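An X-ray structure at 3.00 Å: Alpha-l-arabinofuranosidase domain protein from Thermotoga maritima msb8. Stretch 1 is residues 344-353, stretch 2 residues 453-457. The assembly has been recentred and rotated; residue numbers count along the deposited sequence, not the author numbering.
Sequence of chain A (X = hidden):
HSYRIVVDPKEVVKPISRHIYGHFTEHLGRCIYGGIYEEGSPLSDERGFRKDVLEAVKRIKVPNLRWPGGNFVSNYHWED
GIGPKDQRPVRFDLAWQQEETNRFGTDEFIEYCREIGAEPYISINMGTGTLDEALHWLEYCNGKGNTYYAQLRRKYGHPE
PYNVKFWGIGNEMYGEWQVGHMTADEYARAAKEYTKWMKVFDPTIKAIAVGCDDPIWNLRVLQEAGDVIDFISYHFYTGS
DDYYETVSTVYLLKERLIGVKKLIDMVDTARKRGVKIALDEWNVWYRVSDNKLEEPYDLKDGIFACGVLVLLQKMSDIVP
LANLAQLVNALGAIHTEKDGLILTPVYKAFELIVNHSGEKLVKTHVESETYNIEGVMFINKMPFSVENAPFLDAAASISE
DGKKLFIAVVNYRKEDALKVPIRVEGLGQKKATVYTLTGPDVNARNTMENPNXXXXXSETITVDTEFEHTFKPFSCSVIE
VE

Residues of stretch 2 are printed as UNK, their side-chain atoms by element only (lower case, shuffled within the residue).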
# COMPACT_ATOMS: atom_id res chain seq x y z
N THR A 344 6.26 -13.91 2.13
CA THR A 344 6.48 -13.95 0.69
C THR A 344 7.39 -12.83 0.29
O THR A 344 7.51 -11.82 1.00
CB THR A 344 5.21 -13.77 -0.09
OG1 THR A 344 4.55 -12.58 0.36
CG2 THR A 344 4.31 -14.99 0.07
N PRO A 345 8.07 -12.98 -0.86
CA PRO A 345 9.00 -11.97 -1.39
C PRO A 345 8.44 -10.54 -1.35
O PRO A 345 9.19 -9.57 -1.18
CB PRO A 345 9.26 -12.46 -2.81
CG PRO A 345 9.23 -13.98 -2.62
CD PRO A 345 8.02 -14.17 -1.74
N VAL A 346 7.13 -10.41 -1.48
CA VAL A 346 6.48 -9.11 -1.43
C VAL A 346 6.64 -8.55 -0.02
O VAL A 346 6.96 -7.37 0.16
CB VAL A 346 4.99 -9.23 -1.75
CG1 VAL A 346 4.36 -7.86 -1.76
CG2 VAL A 346 4.81 -9.91 -3.11
N TYR A 347 6.45 -9.40 0.98
CA TYR A 347 6.62 -8.95 2.36
C TYR A 347 8.05 -8.50 2.56
O TYR A 347 8.31 -7.44 3.11
CB TYR A 347 6.26 -10.07 3.36
CG TYR A 347 6.66 -9.75 4.80
CD1 TYR A 347 7.99 -9.84 5.21
CD2 TYR A 347 5.73 -9.29 5.72
CE1 TYR A 347 8.38 -9.47 6.49
CE2 TYR A 347 6.12 -8.92 7.00
CZ TYR A 347 7.44 -9.01 7.36
OH TYR A 347 7.86 -8.60 8.60
N LYS A 348 8.99 -9.31 2.07
CA LYS A 348 10.40 -8.99 2.21
C LYS A 348 10.73 -7.61 1.67
O LYS A 348 11.41 -6.82 2.34
CB LYS A 348 11.24 -10.06 1.51
CG LYS A 348 11.22 -11.39 2.24
CD LYS A 348 11.72 -11.27 3.70
CE LYS A 348 11.65 -12.59 4.49
NZ LYS A 348 12.10 -12.40 5.90
N ALA A 349 10.23 -7.30 0.47
CA ALA A 349 10.50 -6.00 -0.15
C ALA A 349 10.22 -4.88 0.84
O ALA A 349 10.98 -3.91 0.95
CB ALA A 349 9.68 -5.82 -1.40
N PHE A 350 9.13 -5.01 1.57
CA PHE A 350 8.84 -3.99 2.55
C PHE A 350 9.82 -4.06 3.72
O PHE A 350 10.31 -3.03 4.18
CB PHE A 350 7.42 -4.11 3.07
CG PHE A 350 6.41 -3.47 2.19
CD1 PHE A 350 6.04 -4.06 0.99
CD2 PHE A 350 5.80 -2.29 2.57
CE1 PHE A 350 5.07 -3.46 0.19
CE2 PHE A 350 4.83 -1.69 1.77
CZ PHE A 350 4.47 -2.28 0.59
N GLU A 351 10.12 -5.27 4.18
CA GLU A 351 11.04 -5.43 5.31
C GLU A 351 12.31 -4.66 5.01
O GLU A 351 12.85 -3.93 5.87
CB GLU A 351 11.38 -6.91 5.54
CG GLU A 351 11.72 -7.20 6.99
CD GLU A 351 12.27 -8.61 7.21
OE1 GLU A 351 11.84 -9.55 6.50
OE2 GLU A 351 13.11 -8.77 8.12
N LEU A 352 12.77 -4.80 3.76
CA LEU A 352 13.98 -4.14 3.34
C LEU A 352 13.87 -2.64 3.24
O LEU A 352 14.63 -1.92 3.90
CB LEU A 352 14.42 -4.69 1.99
CG LEU A 352 15.62 -3.99 1.37
CD1 LEU A 352 16.80 -4.10 2.28
CD2 LEU A 352 15.90 -4.65 0.03
N ILE A 353 12.92 -2.14 2.46
CA ILE A 353 12.83 -0.69 2.31
C ILE A 353 12.32 0.09 3.49
O ILE A 353 12.76 1.20 3.70
CB ILE A 353 11.99 -0.27 1.09
CG1 ILE A 353 12.41 -1.06 -0.15
CG2 ILE A 353 12.23 1.21 0.81
CD1 ILE A 353 13.84 -0.76 -0.62
N UNK A 453 14.38 -18.95 1.88
CA UNK A 453 14.90 -19.05 0.51
C UNK A 453 15.19 -17.65 -0.05
O UNK A 453 16.28 -17.38 -0.56
c UNK A 453 13.69 -21.21 0.05
c UNK A 453 14.38 -19.74 -1.85
c UNK A 453 13.88 -19.77 -0.41
N UNK A 454 14.19 -16.77 0.04
CA UNK A 454 14.29 -15.38 -0.40
C UNK A 454 14.38 -14.54 0.88
O UNK A 454 13.45 -14.54 1.69
c UNK A 454 13.12 -13.51 -1.63
c UNK A 454 12.87 -15.87 -2.44
c UNK A 454 13.02 -14.97 -1.21
N UNK A 455 15.50 -13.83 1.08
CA UNK A 455 15.65 -13.05 2.31
C UNK A 455 16.64 -11.90 2.19
O UNK A 455 17.29 -11.72 1.15
c UNK A 455 16.06 -14.01 3.43
c UNK A 455 15.54 -13.58 4.78
o UNK A 455 15.22 -12.39 4.95
o UNK A 455 15.47 -14.44 5.69
N UNK A 456 16.75 -11.12 3.26
CA UNK A 456 17.66 -9.97 3.33
C UNK A 456 18.94 -10.37 4.02
O UNK A 456 18.91 -11.06 5.04
c UNK A 456 15.02 -7.29 4.27
c UNK A 456 15.74 -8.38 3.50
c UNK A 456 17.06 -8.82 4.14
c UNK A 456 18.05 -7.65 4.21
N UNK A 457 20.07 -9.90 3.49
CA UNK A 457 21.39 -10.23 4.06
C UNK A 457 22.36 -9.05 4.07
O UNK A 457 22.58 -8.39 3.04
o UNK A 457 22.16 -10.89 1.89
c UNK A 457 22.03 -11.34 3.25
c UNK A 457 21.15 -12.62 3.30

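Position 453 carries three side-chain carbons, one bonded to CA and bearing the other two. No atom of this side chain comes within 7 Å of stretch 1. A fork at the first carbon with nothing beyond it is valine, so V453 leads into the contact without joining it.

Position 454 repeats the pattern: three carbons, branched at CB, no heteroatom. Here, though, the CA-to-CB bond points toward the helix, and one terminal carbon lies 4.0 Å from CG of P345. This too is valine, and the approaching atom is CG1 of V454. The pairing is purely apolar, a methyl of a branched side chain against a proline ring in the first turn of the helix. The backbone also takes part, since CE of K348 passes 3.9 Å from O of V454.

Position 455 has two carbons, the second carrying two oxygens. Its CA-to-CB bond runs sideways, yet the end of the side chain comes nearer the helix, and one of the two oxygens lies 3.3 Å from NZ of K348 and 2.6 Å from the backbone N of position 456. That short carboxylate is aspartate, and the oxygen is OD1 of D455. Its link to K348 is a salt bridge with a weak hydrogen bond. The same OD1 accepts the much shorter bond from the backbone N, so it serves the strand as well as the lysine. The side chain is poorly ordered, which counsels against reading the lysine link as a rigid clamp.

Position 456 holds four carbons, forked at the first, with one arm two carbons long. The CA-to-CB bond points toward the helix, and the long arm extends fully, with chi2 at 177° (t). Its end carbon lies 3.5 Å from CB of L352, 3.4 Å from N of L352 and 3.9 Å from CB of E351. This is isoleucine, and the end carbon is CD1 of I456. It therefore packs against helix backbone as much as against side chains.

Position 457 has one carbon bearing an oxygen and a carbon, and it is exposed and out of reach of stretch 1. It is threonine; the hydroxyl of T457 is hydrogen-bonded elsewhere in the structure.

The contact follows a simple rule: apolar, charged, apolar. Strand and helix run in roughly the same direction, 29° apart, so P345, K348 and L352 meet V454, D455 and I456 in order. Three consecutive residues of stretch 2, the last two in the strand, thus match about two helical turns. Between the apolar ends, K348 places its ammonium between two carboxylates, bonding OE1 of E351 at 2.9 Å from NZ, a tighter link than the one to D455. The helix thus steadies its own lysine while offering it to the strand.

Stretch 2 (453-457) VVDIT
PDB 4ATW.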